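Local atomic coordinates of extracellular ligand-binding receptor (Rhodopseudomonas palustris, PDB entry 4F06), a protein that binds p-hydroxybenzoic acid, a product of lignin degradation, and probably delivers such benzoate derivatives to an ABC transporter for uptake. Residues D4-V10 with H43-Y49; S113-T119 with T333-T337; H259-N264 with V321-G325. All coordinates share one frame; numbering follows the deposited sequence. Where two conformers were deposited one is given.

Interaction 1 (D4-V10 with H43-Y49); sequences DTIKVGV and HTVEFVY
Val-8 and Phe-47 lie side by side and point the same way, with Val-8 CB 3.6 Å from Phe-47 CD2. The phenyl ring swings beside its own backbone N (chi1 -67°), a turn that carries CD2 across to the neighbouring strand. There Val-10 CG2 meets the ring at its edge, 3.9 Å from Phe-47 CD2. One step further the pattern repeats: Val-10 CB rests 3.7 Å from Tyr-49 CD2. This apolar face, completed by Ile-6 and Val-45, is covered by helices 19-36 and 283-301. Tyr-296, the partner of Val-45 there, lines a p-hydroxybenzoic acid pocket.

The reverse face is largely polar, with Thr-5, Lys-7, Thr-44 and Glu-46. Lys-7 and Glu-46 run alongside each other as extended chains, Lys-7 CE 3.4 Å from Glu-46 OE1, yet the lysine takes its salt bridge from Glu-71. At the N-terminal end Ile-6 CD1 reaches 3.6 Å from His-43 CB; the imidazole is hydrogen-bonded through ND1 to Ala-41 O, and Asp-4 OD1 merely lies over one face.

Between the two faces, six backbone hydrogen bonds stitch the strands together, tightest at Val-10 N to Val-48 O (2.7 Å). Parallel strands 5-12 and 43-51, joined through helix 19-36, make a beta-alpha-beta crossover of the Rossmann-like sheet found in type I periplasmic binding proteins.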
loop_
_atom_site.group_PDB
_atom_site.type_symbol
_atom_site.label_atom_id
_atom_site.label_comp_id
_atom_site.label_asym_id
_atom_site.label_seq_id
_atom_site.Cartn_x
_atom_site.Cartn_y
_atom_site.Cartn_z
ATOM N N ASP A 4 4.721 -12.498 -30.333
ATOM C CA ASP A 4 5.807 -12.749 -29.357
ATOM C C ASP A 4 5.834 -11.695 -28.269
ATOM O O ASP A 4 6.510 -11.899 -27.267
ATOM C CB ASP A 4 7.181 -12.748 -30.012
ATOM C CG ASP A 4 7.597 -14.115 -30.502
ATOM O OD1 ASP A 4 7.857 -15.008 -29.661
ATOM O OD2 ASP A 4 7.686 -14.287 -31.734
ATOM N N THR A 5 5.199 -10.536 -28.483
ATOM C CA THR A 5 5.109 -9.553 -27.378
ATOM C C THR A 5 3.910 -9.874 -26.482
ATOM O O THR A 5 2.807 -10.081 -26.958
ATOM C CB THR A 5 5.039 -8.075 -27.854
ATOM O OG1 THR A 5 6.227 -7.766 -28.565
ATOM C CG2 THR A 5 4.972 -7.134 -26.675
ATOM N N ILE A 6 4.152 -9.935 -25.182
ATOM C CA ILE A 6 3.098 -10.050 -24.160
ATOM C C ILE A 6 2.909 -8.706 -23.503
ATOM O O ILE A 6 3.896 -8.158 -23.004
ATOM C CB ILE A 6 3.445 -11.143 -23.117
ATOM C CG1 ILE A 6 3.589 -12.494 -23.836
ATOM C CG2 ILE A 6 2.404 -11.193 -22.011
ATOM C CD1 ILE A 6 4.125 -13.590 -22.915
ATOM N N LYS A 7 1.682 -8.163 -23.520
ATOM C CA LYS A 7 1.457 -6.884 -22.892
ATOM C C LYS A 7 0.803 -7.044 -21.532
ATOM O O LYS A 7 -0.021 -7.933 -21.318
ATOM C CB LYS A 7 0.610 -5.978 -23.813
ATOM C CG LYS A 7 1.361 -5.592 -25.084
ATOM C CD LYS A 7 0.616 -4.577 -25.954
ATOM C CE LYS A 7 1.441 -4.230 -27.188
ATOM N NZ LYS A 7 0.727 -3.221 -28.023
ATOM N N VAL A 8 1.218 -6.156 -20.622
ATOM C CA VAL A 8 0.708 -6.071 -19.273
ATOM C C VAL A 8 0.112 -4.702 -19.152
ATOM O O VAL A 8 0.796 -3.711 -19.399
ATOM C CB VAL A 8 1.847 -6.261 -18.216
ATOM C CG1 VAL A 8 1.309 -6.073 -16.801
ATOM C CG2 VAL A 8 2.495 -7.618 -18.387
ATOM N N GLY A 9 -1.158 -4.621 -18.729
ATOM C CA GLY A 9 -1.813 -3.299 -18.590
ATOM C C GLY A 9 -1.774 -2.853 -17.145
ATOM O O GLY A 9 -2.263 -3.545 -16.260
ATOM N N VAL A 10 -1.138 -1.696 -16.900
ATOM C CA VAL A 10 -0.981 -1.166 -15.554
ATOM C C VAL A 10 -1.893 0.031 -15.402
ATOM O O VAL A 10 -1.750 1.026 -16.148
ATOM C CB VAL A 10 0.476 -0.730 -15.319
ATOM C CG1 VAL A 10 0.623 -0.191 -13.902
ATOM C CG2 VAL A 10 1.463 -1.895 -15.531
ATOM N N HIS A 43 9.517 -14.610 -24.992
ATOM C CA HIS A 43 8.632 -13.489 -25.342
ATOM C C HIS A 43 9.179 -12.202 -24.795
ATOM O O HIS A 43 9.857 -12.185 -23.794
ATOM C CB HIS A 43 7.258 -13.727 -24.719
ATOM C CG HIS A 43 6.533 -14.908 -25.313
ATOM N ND1 HIS A 43 6.745 -16.195 -24.917
ATOM C CD2 HIS A 43 5.577 -14.955 -26.313
ATOM C CE1 HIS A 43 5.957 -17.018 -25.637
ATOM N NE2 HIS A 43 5.228 -16.257 -26.484
ATOM N N THR A 44 8.873 -11.095 -25.443
ATOM C CA THR A 44 9.146 -9.763 -24.914
ATOM C C THR A 44 7.937 -9.340 -24.089
ATOM O O THR A 44 6.807 -9.576 -24.494
ATOM C CB THR A 44 9.357 -8.792 -26.068
ATOM O OG1 THR A 44 10.546 -9.171 -26.763
ATOM C CG2 THR A 44 9.541 -7.393 -25.577
ATOM N N VAL A 45 8.171 -8.753 -22.917
ATOM C CA VAL A 45 7.092 -8.288 -22.025
ATOM C C VAL A 45 7.090 -6.772 -22.130
ATOM O O VAL A 45 8.117 -6.120 -21.927
ATOM C CB VAL A 45 7.313 -8.747 -20.572
ATOM C CG1 VAL A 45 6.146 -8.326 -19.679
ATOM C CG2 VAL A 45 7.503 -10.266 -20.561
ATOM N N GLU A 46 5.911 -6.209 -22.415
ATOM C CA GLU A 46 5.759 -4.761 -22.512
ATOM C C GLU A 46 4.676 -4.312 -21.520
ATOM O O GLU A 46 3.570 -4.844 -21.553
ATOM C CB GLU A 46 5.337 -4.365 -23.954
ATOM C CG GLU A 46 5.142 -2.877 -24.160
ATOM C CD GLU A 46 4.618 -2.533 -25.539
ATOM O OE1 GLU A 46 4.684 -3.378 -26.486
ATOM O OE2 GLU A 46 4.136 -1.381 -25.689
ATOM N N PHE A 47 4.980 -3.290 -20.725
ATOM C CA PHE A 47 4.029 -2.688 -19.803
ATOM C C PHE A 47 3.419 -1.455 -20.449
ATOM O O PHE A 47 4.137 -0.603 -21.001
ATOM C CB PHE A 47 4.755 -2.348 -18.508
ATOM C CG PHE A 47 5.223 -3.568 -17.746
ATOM C CD1 PHE A 47 6.492 -4.133 -18.002
ATOM C CD2 PHE A 47 4.407 -4.136 -16.731
ATOM C CE1 PHE A 47 6.921 -5.271 -17.318
ATOM C CE2 PHE A 47 4.856 -5.272 -16.043
ATOM C CZ PHE A 47 6.111 -5.823 -16.322
ATOM N N VAL A 48 2.086 -1.381 -20.382
ATOM C CA VAL A 48 1.234 -0.314 -20.974
ATOM C C VAL A 48 0.495 0.376 -19.813
ATOM O O VAL A 48 -0.176 -0.301 -19.037
ATOM C CB VAL A 48 0.202 -0.923 -21.967
ATOM C CG1 VAL A 48 -0.620 0.188 -22.651
ATOM C CG2 VAL A 48 0.923 -1.816 -22.991
ATOM N N TYR A 49 0.625 1.700 -19.678
ATOM C CA TYR A 49 0.087 2.407 -18.509
ATOM C C TYR A 49 -1.180 3.170 -18.853
ATOM O O TYR A 49 -1.252 3.849 -19.889
ATOM C CB TYR A 49 1.156 3.383 -17.932
ATOM C CG TYR A 49 2.382 2.638 -17.460
ATOM C CD1 TYR A 49 3.416 2.321 -18.342
ATOM C CD2 TYR A 49 2.477 2.220 -16.132
ATOM C CE1 TYR A 49 4.523 1.608 -17.888
ATOM C CE2 TYR A 49 3.582 1.511 -15.689
ATOM C CZ TYR A 49 4.583 1.203 -16.565
ATOM O OH TYR A 49 5.686 0.494 -16.119
#

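Interaction 2 (S113-T119 with T333-T337); sequences SPYIVRT and TRHIT. With SO4 (sulfate ion), chain G.
Arg-334 sends its guanidinium along segment 113-119, where NH1 donates to Ile-116 O (2.8 Å, 162° at the hydrogen) with the acceptor almost exactly in the guanidinium plane. Pro-114 O sits over one face of the same group. Arg-334 NH2, at the edge, donates to O4 of a sulfate ion 3.0 Å away, probably from the crystallisation liquor, which Lys-316 also binds. The bend at chi3 (-74°) curls the side chain round Ile-116 O, bringing NH1 back to it. Thr-110 O is a further acceptor for NH1, so the buried guanidinium has carbonyl oxygens at NH1 and over one face, and an anion at NH2. With an alanine here, Ile-116 O would probably lose this donor and the sulfate one of its cationic partners, leaving the turn less firmly tied to the facing loop.

Next to it, the backbones join through Arg-118 N to Arg-334 O (3.0 Å), followed by a weak bond from Ile-336 N to Arg-118 O. Arg-118 then points across at His-335: NE donates to ND1 at 3.0 Å, tilted from both planes, which stand 77° apart.

A second shell fixes both groups. His-335 NE2 pairs with Gln-125, while the amino ends of Arg-118 bond to the carbonyls of Ala-104, Thr-106 and Ser-107; Ala-104 itself lines a p-hydroxybenzoic acid pocket. Two ST turns shape the approaches: Ser-113 OG accepts from Tyr-115 N, and Thr-333 OG1 from His-335 N.

The backbones form a single bridge, Arg-118 with His-335, where strand 116-118, outermost in one sheet, meets the segment leading into strand 336-348 of the other, consistent with the interlobe hinge of type I periplasmic binding proteins.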
loop_
_atom_site.group_PDB
_atom_site.type_symbol
_atom_site.label_atom_id
_atom_site.label_comp_id
_atom_site.label_asym_id
_atom_site.label_seq_id
_atom_site.Cartn_x
_atom_site.Cartn_y
_atom_site.Cartn_z
ATOM N N SER A 113 -12.219 -12.347 -6.958
ATOM C CA SER A 113 -11.890 -13.090 -8.166
ATOM C C SER A 113 -10.867 -14.129 -7.800
ATOM O O SER A 113 -9.964 -13.817 -7.035
ATOM C CB SER A 113 -11.228 -12.175 -9.205
ATOM O OG SER A 113 -10.837 -12.909 -10.356
ATOM N N PRO A 114 -10.881 -15.314 -8.426
ATOM C CA PRO A 114 -9.813 -16.288 -8.203
ATOM C C PRO A 114 -8.482 -15.840 -8.824
ATOM O O PRO A 114 -7.443 -16.393 -8.494
ATOM C CB PRO A 114 -10.306 -17.560 -8.926
ATOM C CG PRO A 114 -11.233 -17.027 -9.998
ATOM C CD PRO A 114 -11.941 -15.850 -9.312
ATOM N N TYR A 115 -8.515 -14.824 -9.687
ATOM C CA TYR A 115 -7.332 -14.463 -10.478
ATOM C C TYR A 115 -6.670 -13.174 -10.002
ATOM O O TYR A 115 -5.926 -12.567 -10.747
ATOM C CB TYR A 115 -7.682 -14.365 -11.973
ATOM C CG TYR A 115 -8.178 -15.629 -12.625
ATOM C CD1 TYR A 115 -7.890 -16.913 -12.133
ATOM C CD2 TYR A 115 -8.927 -15.531 -13.794
ATOM C CE1 TYR A 115 -8.363 -18.058 -12.774
ATOM C CE2 TYR A 115 -9.339 -16.657 -14.466
ATOM C CZ TYR A 115 -9.089 -17.915 -13.944
ATOM O OH TYR A 115 -9.499 -19.032 -14.644
ATOM N N ILE A 116 -6.908 -12.785 -8.755
ATOM C CA ILE A 116 -6.220 -11.651 -8.179
ATOM C C ILE A 116 -5.090 -12.149 -7.247
ATOM O O ILE A 116 -5.271 -13.102 -6.461
ATOM C CB ILE A 116 -7.201 -10.806 -7.323
ATOM C CG1 ILE A 116 -8.163 -10.095 -8.235
ATOM C CG2 ILE A 116 -6.423 -9.800 -6.457
ATOM C CD1 ILE A 116 -9.324 -9.457 -7.515
ATOM N N VAL A 117 -3.920 -11.520 -7.361
ATOM C CA VAL A 117 -2.869 -11.671 -6.350
ATOM C C VAL A 117 -2.405 -10.296 -5.949
ATOM O O VAL A 117 -2.391 -9.411 -6.794
ATOM C CB VAL A 117 -1.725 -12.583 -6.870
ATOM C CG1 VAL A 117 -1.081 -11.999 -8.134
ATOM C CG2 VAL A 117 -0.682 -12.906 -5.790
ATOM N N ARG A 118 -2.075 -10.088 -4.674
ATOM C CA ARG A 118 -1.778 -8.731 -4.193
ATOM C C ARG A 118 -0.369 -8.681 -3.619
ATOM O O ARG A 118 -0.024 -9.479 -2.745
ATOM C CB ARG A 118 -2.830 -8.303 -3.139
ATOM C CG ARG A 118 -2.502 -6.957 -2.502
ATOM C CD ARG A 118 -3.731 -6.289 -1.900
ATOM N NE ARG A 118 -4.508 -7.216 -1.069
ATOM C CZ ARG A 118 -5.772 -6.959 -0.689
ATOM N NH1 ARG A 118 -6.332 -5.770 -1.038
ATOM N NH2 ARG A 118 -6.466 -7.853 0.010
ATOM N N THR A 119 0.433 -7.700 -4.095
ATOM C CA THR A 119 1.829 -7.550 -3.634
ATOM C C THR A 119 1.997 -6.261 -2.826
ATOM O O THR A 119 3.157 -5.881 -2.533
ATOM C CB THR A 119 2.813 -7.539 -4.827
ATOM O OG1 THR A 119 2.396 -6.512 -5.726
ATOM C CG2 THR A 119 2.811 -8.888 -5.547
ATOM N N THR A 333 -5.275 -16.947 0.649
ATOM C CA THR A 333 -5.824 -15.607 0.389
ATOM C C THR A 333 -5.314 -14.941 -0.880
ATOM O O THR A 333 -5.920 -13.982 -1.332
ATOM C CB THR A 333 -5.518 -14.680 1.566
ATOM O OG1 THR A 333 -4.086 -14.599 1.708
ATOM C CG2 THR A 333 -6.172 -15.150 2.856
ATOM N N ARG A 334 -4.195 -15.407 -1.425
ATOM C CA ARG A 334 -3.523 -14.777 -2.570
ATOM C C ARG A 334 -3.011 -13.375 -2.212
ATOM O O ARG A 334 -2.769 -12.552 -3.089
ATOM C CB ARG A 334 -4.398 -14.793 -3.854
ATOM C CG ARG A 334 -4.434 -16.186 -4.460
ATOM C CD ARG A 334 -5.585 -16.302 -5.488
ATOM N NE ARG A 334 -6.904 -16.368 -4.835
ATOM C CZ ARG A 334 -7.798 -15.400 -4.755
ATOM N NH1 ARG A 334 -7.555 -14.201 -5.229
ATOM N NH2 ARG A 334 -8.973 -15.644 -4.186
ATOM N N HIS A 335 -2.786 -13.156 -0.923
ATOM C CA HIS A 335 -2.213 -11.900 -0.425
ATOM C C HIS A 335 -0.783 -12.111 0.078
ATOM O O HIS A 335 -0.454 -13.188 0.625
ATOM C CB HIS A 335 -3.087 -11.345 0.715
ATOM C CG HIS A 335 -2.566 -10.050 1.193
ATOM N ND1 HIS A 335 -2.581 -8.908 0.418
ATOM C CD2 HIS A 335 -1.840 -9.748 2.333
ATOM C CE1 HIS A 335 -1.904 -7.936 1.062
ATOM N NE2 HIS A 335 -1.455 -8.425 2.233
ATOM N N ILE A 336 0.052 -11.086 -0.057
ATOM C CA ILE A 336 1.468 -11.159 0.391
ATOM C C ILE A 336 1.578 -11.144 1.923
ATOM O O ILE A 336 1.217 -10.179 2.581
ATOM C CB ILE A 336 2.252 -10.014 -0.294
ATOM C CG1 ILE A 336 3.760 -10.202 -0.101
ATOM C CG2 ILE A 336 1.758 -8.624 0.109
ATOM C CD1 ILE A 336 4.609 -9.386 -1.064
ATOM N N THR A 337 2.109 -12.264 2.477
ATOM C CA THR A 337 2.501 -12.314 3.872
ATOM C C THR A 337 3.855 -11.629 4.019
ATOM O O THR A 337 4.753 -11.867 3.207
ATOM C CB THR A 337 2.587 -13.771 4.321
ATOM O OG1 THR A 337 1.249 -14.264 4.340
ATOM C CG2 THR A 337 3.177 -13.903 5.739
HETATM S S SO4 G . -9.464 -19.497 -4.518
HETATM O O1 SO4 G . -9.772 -18.980 -5.878
HETATM O O2 SO4 G . -10.276 -20.694 -4.183
HETATM O O3 SO4 G . -8.035 -19.862 -4.420
HETATM O O4 SO4 G . -9.839 -18.440 -3.491
#

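Interaction 3 (H259-N264 with V321-G325); sequences HDSPEN and VSPRG
Ser-261 OG is gripped from two directions: it accepts the helix-capping bond from Asn-264 N at 3.0 Å and meets a water at 2.7 Å. That water donates in turn to Ser-322 O, carrying the contact from the N-cap of helix 262-273 to the end of strand 319-322.

Alongside the bridge, side chains lean on backbone. The imidazole of His-259 takes Arg-324 O over one face, and its CD2 comes to 3.2 Å from Pro-323 O. Its ND1 is bonded to Glu-356, a tie that restrains the turn of the ring. In one of its two conformers Glu-263 lies side by side with the Pro-323 ring, its CG 3.5 Å from Pro-323 N. Asn-264 crosses the proline at about a right angle; its OD1 is hydrogen-bonded to Tyr-255 OH, while ND2 donates to a lone pair of His-259 O (2.9 Å), in the carbonyl plane, holding the loop against the helix.

The facing turn, Ser-322 to Gly-325, is braced internally: Ser-322 OG accepts from Arg-324 N and NE, each at 3.1 Å, and also bonds to Asp-290, while Gln-338 takes the guanidinium end.

Each side is thus stiffened by its own hydrogen bonds, and what joins them is packing around Pro-323, the His-259 ring laid over Arg-324 O, and a bridging water, an interface probably more dependent on shape than on direct polar pairing.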
loop_
_atom_site.group_PDB
_atom_site.type_symbol
_atom_site.label_atom_id
_atom_site.label_comp_id
_atom_site.label_asym_id
_atom_site.label_seq_id
_atom_site.Cartn_x
_atom_site.Cartn_y
_atom_site.Cartn_z
ATOM N N HIS A 259 14.770 0.911 4.765
ATOM C CA HIS A 259 14.967 -0.470 5.231
ATOM C C HIS A 259 16.406 -0.922 5.028
ATOM O O HIS A 259 16.939 -0.841 3.896
ATOM C CB HIS A 259 13.986 -1.427 4.513
ATOM C CG HIS A 259 14.078 -2.834 5.013
ATOM N ND1 HIS A 259 13.735 -3.174 6.296
ATOM C CD2 HIS A 259 14.471 -3.996 4.372
ATOM C CE1 HIS A 259 13.905 -4.499 6.457
ATOM N NE2 HIS A 259 14.351 -5.012 5.288
ATOM N N ASP A 260 17.017 -1.481 6.078
ATOM C CA ASP A 260 18.450 -1.809 6.016
ATOM C C ASP A 260 18.614 -3.271 5.644
ATOM O O ASP A 260 18.598 -4.163 6.522
ATOM C CB ASP A 260 19.043 -1.496 7.383
ATOM C CG ASP A 260 20.553 -1.594 7.385
ATOM O OD1 ASP A 260 21.169 -2.136 6.418
ATOM O OD2 ASP A 260 21.137 -1.242 8.455
ATOM N N SER A 261 18.717 -3.541 4.341
ATOM C CA SER A 261 19.003 -4.900 3.846
ATOM C C SER A 261 19.742 -4.785 2.544
ATOM O O SER A 261 19.596 -3.788 1.847
ATOM C CB SER A 261 17.735 -5.752 3.675
ATOM O OG SER A 261 17.028 -5.270 2.525
ATOM N N PRO A 262 20.504 -5.829 2.190
ATOM C CA PRO A 262 21.170 -5.776 0.883
ATOM C C PRO A 262 20.172 -5.661 -0.260
ATOM O O PRO A 262 20.443 -5.000 -1.265
ATOM C CB PRO A 262 21.914 -7.123 0.813
ATOM C CG PRO A 262 22.100 -7.524 2.234
ATOM C CD PRO A 262 20.953 -6.970 3.020
ATOM N N GLU A 263 19.042 -6.355 -0.155
ATOM C CA GLU A 263 18.089 -6.311 -1.250
ATOM C C GLU A 263 17.476 -4.926 -1.404
ATOM O O GLU A 263 17.222 -4.481 -2.522
ATOM C CB GLU A 263 16.996 -7.371 -1.069
ATOM C CG GLU A 263 16.039 -7.451 -2.232
ATOM C CD GLU A 263 16.728 -7.632 -3.582
ATOM O OE1 GLU A 263 17.850 -8.166 -3.615
ATOM O OE2 GLU A 263 16.111 -7.208 -4.600
ATOM N N ASN A 264 17.209 -4.235 -0.291
ATOM C CA ASN A 264 16.697 -2.875 -0.433
ATOM C C ASN A 264 17.762 -1.932 -1.004
ATOM O O ASN A 264 17.442 -1.108 -1.849
ATOM C CB ASN A 264 16.137 -2.333 0.876
ATOM C CG ASN A 264 15.335 -1.063 0.638
ATOM O OD1 ASN A 264 14.536 -1.000 -0.326
ATOM N ND2 ASN A 264 15.543 -0.050 1.465
ATOM N N VAL A 321 12.877 -13.060 -1.083
ATOM C CA VAL A 321 13.311 -11.890 -0.349
ATOM C C VAL A 321 13.047 -10.626 -1.188
ATOM O O VAL A 321 13.641 -10.439 -2.249
ATOM C CB VAL A 321 14.792 -11.942 0.089
ATOM C CG1 VAL A 321 15.098 -10.770 1.015
ATOM C CG2 VAL A 321 15.136 -13.285 0.763
ATOM N N SER A 322 12.053 -9.858 -0.754
ATOM C CA SER A 322 11.717 -8.567 -1.364
ATOM C C SER A 322 12.671 -7.495 -0.836
ATOM O O SER A 322 13.220 -7.648 0.252
ATOM C CB SER A 322 10.264 -8.268 -0.944
ATOM O OG SER A 322 9.881 -6.930 -1.258
ATOM N N PRO A 323 12.767 -6.352 -1.515
ATOM C CA PRO A 323 13.448 -5.201 -0.901
ATOM C C PRO A 323 12.863 -4.869 0.476
ATOM O O PRO A 323 13.567 -4.330 1.335
ATOM C CB PRO A 323 13.202 -4.078 -1.909
ATOM C CG PRO A 323 13.155 -4.823 -3.227
ATOM C CD PRO A 323 12.386 -6.085 -2.920
ATOM N N ARG A 324 11.572 -5.194 0.706
ATOM C CA ARG A 324 10.947 -4.849 2.006
ATOM C C ARG A 324 11.267 -5.799 3.152
ATOM O O ARG A 324 10.974 -5.476 4.321
ATOM C CB ARG A 324 9.415 -4.774 1.836
ATOM C CG ARG A 324 8.736 -6.166 1.817
ATOM C CD ARG A 324 7.265 -6.074 1.378
ATOM N NE ARG A 324 7.175 -5.995 -0.083
ATOM C CZ ARG A 324 6.009 -5.807 -0.734
ATOM N NH1 ARG A 324 4.881 -5.606 -0.037
ATOM N NH2 ARG A 324 6.020 -5.766 -2.085
ATOM N N GLY A 325 11.768 -7.017 2.833
ATOM C CA GLY A 325 11.892 -8.119 3.813
ATOM C C GLY A 325 11.485 -9.427 3.152
ATOM O O GLY A 325 11.079 -9.455 1.987
HETATM O O HOH W 1 15.236 -7.298 2.253
#

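Three grades of contact appear in one chain. Interaction 1 is continuous parallel pairing inside a sheet, apolar on its helix-covered face and mostly polar on the other. Interaction 2, the most thoroughly buried, reaches that same sheet at its far edge, but here one backbone bridge is reinforced by arginines bonded to carbonyls and a histidine. Interactions 1 and 3 are both partly buried; in interaction 3 proline packing and a water bridge join the two sides without direct polar bonds. Interactions 2 and 3 touch: Thr-119 O and Arg-324 NH2 are 2.9 Å apart, probably a hydrogen bond, and both reach the second sheet, through strands 336-348 and 319-322. Interaction 1 stands apart, about 10 Å from interaction 2 at the nearest atoms.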